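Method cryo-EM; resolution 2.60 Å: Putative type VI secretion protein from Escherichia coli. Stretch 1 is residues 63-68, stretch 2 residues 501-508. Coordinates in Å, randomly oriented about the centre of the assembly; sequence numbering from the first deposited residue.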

ATOM      1  N   CYS A  63       4.579 -20.845  -4.013  1.00 52.93           N
ATOM      2  CA  CYS A  63       3.308 -21.014  -4.706  1.00 52.93           C
ATOM      3  C   CYS A  63       3.467 -21.484  -6.145  1.00 52.93           C
ATOM      4  O   CYS A  63       2.481 -21.497  -6.887  1.00 52.93           O
ATOM      5  N   SER A  64       4.668 -21.875  -6.558  1.00 54.03           N
ATOM      6  CA  SER A  64       4.845 -22.394  -7.902  1.00 54.03           C
ATOM      7  C   SER A  64       4.187 -23.762  -8.029  1.00 54.03           C
ATOM      8  O   SER A  64       3.919 -24.447  -7.041  1.00 54.03           O
ATOM      9  N   ALA A  65       3.910 -24.151  -9.275  1.00 54.72           N
ATOM     10  CA  ALA A  65       3.293 -25.449  -9.518  1.00 54.72           C
ATOM     11  C   ALA A  65       4.184 -26.591  -9.055  1.00 54.72           C
ATOM     12  O   ALA A  65       3.688 -27.683  -8.766  1.00 54.72           O
ATOM     13  N   ALA A  66       5.497 -26.365  -8.984  1.00 55.59           N
ATOM     14  CA  ALA A  66       6.412 -27.420  -8.571  1.00 55.59           C
ATOM     15  C   ALA A  66       6.399 -27.628  -7.061  1.00 55.59           C
ATOM     16  O   ALA A  66       6.559 -28.759  -6.591  1.00 55.59           O
ATOM     17  N   ARG A  67       6.229 -26.554  -6.282  1.00 57.39           N
ATOM     18  CA  ARG A  67       6.123 -26.716  -4.835  1.00 57.39           C
ATOM     19  C   ARG A  67       4.871 -27.495  -4.462  1.00 57.39           C
ATOM     20  O   ARG A  67       4.852 -28.211  -3.456  1.00 57.39           O
ATOM     21  N   GLN A  68       3.816 -27.355  -5.254  1.00 56.35           N
ATOM     22  CA  GLN A  68       2.672 -28.243  -5.183  1.00 56.35           C
ATOM     23  C   GLN A  68       2.960 -29.487  -6.017  1.00 56.35           C
ATOM     24  O   GLN A  68       3.912 -29.530  -6.796  1.00 56.35           O
ATOM     25  N   TRP A 501      12.851 -20.882 -14.282  1.00 51.30           N
ATOM     26  CA  TRP A 501      12.756 -22.331 -14.332  1.00 51.30           C
ATOM     27  C   TRP A 501      12.746 -22.835 -12.900  1.00 51.30           C
ATOM     28  O   TRP A 501      13.627 -22.485 -12.113  1.00 51.30           O
ATOM     29  N   VAL A 502      11.758 -23.648 -12.556  1.00 52.31           N
ATOM     30  CA  VAL A 502      11.610 -24.155 -11.200  1.00 52.31           C
ATOM     31  C   VAL A 502      12.003 -25.622 -11.201  1.00 52.31           C
ATOM     32  O   VAL A 502      11.545 -26.393 -12.053  1.00 52.31           O
ATOM     33  N   ASP A 503      12.862 -26.001 -10.265  1.00 55.46           N
ATOM     34  CA  ASP A 503      13.293 -27.384 -10.176  1.00 55.46           C
ATOM     35  C   ASP A 503      12.102 -28.262  -9.805  1.00 55.46           C
ATOM     36  O   ASP A 503      11.476 -28.034  -8.762  1.00 55.46           O
ATOM     37  N   PRO A 504      11.755 -29.255 -10.623  1.00 56.66           N
ATOM     38  CA  PRO A 504      10.569 -30.070 -10.324  1.00 56.66           C
ATOM     39  C   PRO A 504      10.657 -30.832  -9.016  1.00 56.66           C
ATOM     40  O   PRO A 504       9.618 -31.145  -8.424  1.00 56.66           O
ATOM     41  N   THR A 505      11.859 -31.140  -8.543  1.00 59.11           N
ATOM     42  CA  THR A 505      12.033 -31.928  -7.331  1.00 59.11           C
ATOM     43  C   THR A 505      12.194 -31.074  -6.084  1.00 59.11           C
ATOM     44  O   THR A 505      11.591 -31.373  -5.049  1.00 59.11           O
ATOM     45  N   THR A 506      12.987 -30.009  -6.162  1.00 59.05           N
ATOM     46  CA  THR A 506      13.253 -29.171  -5.002  1.00 59.05           C
ATOM     47  C   THR A 506      12.303 -27.990  -4.899  1.00 59.05           C
ATOM     48  O   THR A 506      12.011 -27.534  -3.788  1.00 59.05           O
ATOM     49  N   GLY A 507      11.813 -27.486  -6.025  1.00 57.12           N
ATOM     50  CA  GLY A 507      11.037 -26.268  -6.029  1.00 57.12           C
ATOM     51  C   GLY A 507      11.866 -25.008  -6.038  1.00 57.12           C
ATOM     52  O   GLY A 507      11.307 -23.916  -5.889  1.00 57.12           O
ATOM     53  N   GLU A 508      13.179 -25.125  -6.202  1.00 55.92           N
ATOM     54  CA  GLU A 508      14.042 -23.959  -6.266  1.00 55.92           C
ATOM     55  C   GLU A 508      13.827 -23.223  -7.579  1.00 55.92           C
ATOM     56  O   GLU A 508      13.661 -23.839  -8.633  1.00 55.92           O
TER

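The two stretches, more than 430 residues apart in sequence, meet in a small, mainly van der Waals contact that buries 234 Å² and has no hydrogen bond across it. At its centre lies Ala66, whose CA-to-CB bond points toward stretch 2. Its methyl carbon CB packs 3.6 Å from CG1 of Val502, an apolar pair, and also comes within 3.8 Å of Asp503 O and 4.2 Å of Pro504 CA. Val502, at chi1 t, likewise points toward stretch 1, and its CG1 lies 3.8 Å from OG of Ser64. The serine, a p rotamer, therefore turns its hydroxyl oxygen to a methyl group rather than to a polar partner in stretch 2.

Arg67 reaches the contact differently. Its CA-to-CB bond runs sideways, but the m, m, m conformation of chi1 to chi3 brings the end of the chain nearer, so that CD sits 3.8 Å from Gly507 O. The guanidinium approaches Thr506 O obliquely, with NH1 at 3.9 Å from that oxygen, too far for a hydrogen bond. Gly507 leaves room for this path: a CB placed ideally on it would fall 2.5 Å from Arg67 CD. Its phi/psi of 83/8° would independently press such an atom against the preceding carbonyl oxygen.

The side chains of Asp503 and Thr506 instead serve the turn within stretch 2. Asp503 (chi1 t) accepts from Thr506 (chi1 m) twice at OD2, from OG1 at 2.6 Å and from N at 3.1 Å, while Gly507 N donates to Asp503 O at 2.8 Å. The two side-chain bonds lie on the far side of the turn from Ala66, whereas the Gly507 N to Asp503 O bond engages the same carbonyl oxygen that Ala66 CB packs against. Pro504, Thr505 and Thr506 direct their CA-to-CB bonds away from stretch 1, so Pro504 and Thr506 contribute to the contact chiefly through main-chain atoms.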

ATOM      1  CB  CYS A  63       2.502 -19.711  -4.683  1.00 52.93           C
ATOM      2  SG  CYS A  63       1.511 -19.477  -3.202  1.00 52.93           S
ATOM      3  CB  SER A  64       6.327 -22.485  -8.258  1.00 54.03           C
ATOM      4  OG  SER A  64       7.062 -23.119  -7.230  1.00 54.03           O
ATOM      5  CB  ALA A  65       2.960 -25.608 -10.999  1.00 54.72           C
ATOM      6  CB  ALA A  66       7.827 -27.109  -9.054  1.00 55.59           C
ATOM      7  CB  ARG A  67       6.138 -25.356  -4.141  1.00 57.39           C
ATOM      8  CG  ARG A  67       7.354 -24.516  -4.460  1.00 57.39           C
ATOM      9  CD  ARG A  67       8.494 -24.832  -3.517  1.00 57.39           C
ATOM     10  NE  ARG A  67       8.110 -24.675  -2.120  1.00 57.39           N
ATOM     11  CZ  ARG A  67       8.952 -24.799  -1.100  1.00 57.39           C
ATOM     12  NH1 ARG A  67      10.227 -25.086  -1.323  1.00 57.39           N
ATOM     13  NH2 ARG A  67       8.519 -24.638   0.142  1.00 57.39           N
ATOM     14  CB  GLN A  68       1.411 -27.541  -5.685  1.00 56.35           C
ATOM     15  CG  GLN A  68       1.402 -26.030  -5.473  1.00 56.35           C
ATOM     16  CD  GLN A  68       1.492 -25.631  -4.013  1.00 56.35           C
ATOM     17  OE1 GLN A  68       2.206 -24.696  -3.659  1.00 56.35           O
ATOM     18  NE2 GLN A  68       0.757 -26.333  -3.159  1.00 56.35           N
ATOM     19  CB  TRP A 501      13.916 -22.954 -15.118  1.00 51.30           C
ATOM     20  CG  TRP A 501      13.883 -24.445 -15.112  1.00 51.30           C
ATOM     21  CD1 TRP A 501      13.139 -25.249 -15.920  1.00 51.30           C
ATOM     22  CD2 TRP A 501      14.617 -25.315 -14.245  1.00 51.30           C
ATOM     23  NE1 TRP A 501      13.364 -26.565 -15.613  1.00 51.30           N
ATOM     24  CE2 TRP A 501      14.267 -26.633 -14.587  1.00 51.30           C
ATOM     25  CE3 TRP A 501      15.538 -25.108 -13.217  1.00 51.30           C
ATOM     26  CZ2 TRP A 501      14.805 -27.737 -13.936  1.00 51.30           C
ATOM     27  CZ3 TRP A 501      16.068 -26.203 -12.574  1.00 51.30           C
ATOM     28  CH2 TRP A 501      15.703 -27.501 -12.936  1.00 51.30           C
ATOM     29  CB  VAL A 502      10.181 -23.957 -10.672  1.00 52.31           C
ATOM     30  CG1 VAL A 502      10.111 -24.328  -9.209  1.00 52.31           C
ATOM     31  CG2 VAL A 502       9.738 -22.523 -10.878  1.00 52.31           C
ATOM     32  CB  ASP A 503      14.409 -27.532  -9.146  1.00 55.46           C
ATOM     33  CG  ASP A 503      15.067 -28.894  -9.190  1.00 55.46           C
ATOM     34  OD1 ASP A 503      15.275 -29.418 -10.302  1.00 55.46           O
ATOM     35  OD2 ASP A 503      15.381 -29.442  -8.116  1.00 55.46           O
ATOM     36  CB  PRO A 504      10.499 -31.013 -11.532  1.00 56.66           C
ATOM     37  CG  PRO A 504      11.913 -31.079 -12.009  1.00 56.66           C
ATOM     38  CD  PRO A 504      12.369 -29.664 -11.895  1.00 56.66           C
ATOM     39  CB  THR A 505      13.249 -32.847  -7.471  1.00 59.11           C
ATOM     40  OG1 THR A 505      13.108 -33.646  -8.652  1.00 59.11           O
ATOM     41  CG2 THR A 505      13.372 -33.756  -6.265  1.00 59.11           C
ATOM     42  CB  THR A 506      14.693 -28.655  -5.047  1.00 59.05           C
ATOM     43  OG1 THR A 506      15.560 -29.705  -5.493  1.00 59.05           O
ATOM     44  CG2 THR A 506      15.141 -28.201  -3.671  1.00 59.05           C
ATOM     45  CB  GLU A 508      15.502 -24.383  -6.133  1.00 55.92           C
ATOM     46  CG  GLU A 508      16.485 -23.240  -6.016  1.00 55.92           C
ATOM     47  CD  GLU A 508      17.724 -23.632  -5.245  1.00 55.92           C
ATOM     48  OE1 GLU A 508      18.007 -24.843  -5.157  1.00 55.92           O
ATOM     49  OE2 GLU A 508      18.410 -22.731  -4.721  1.00 55.92           O
TER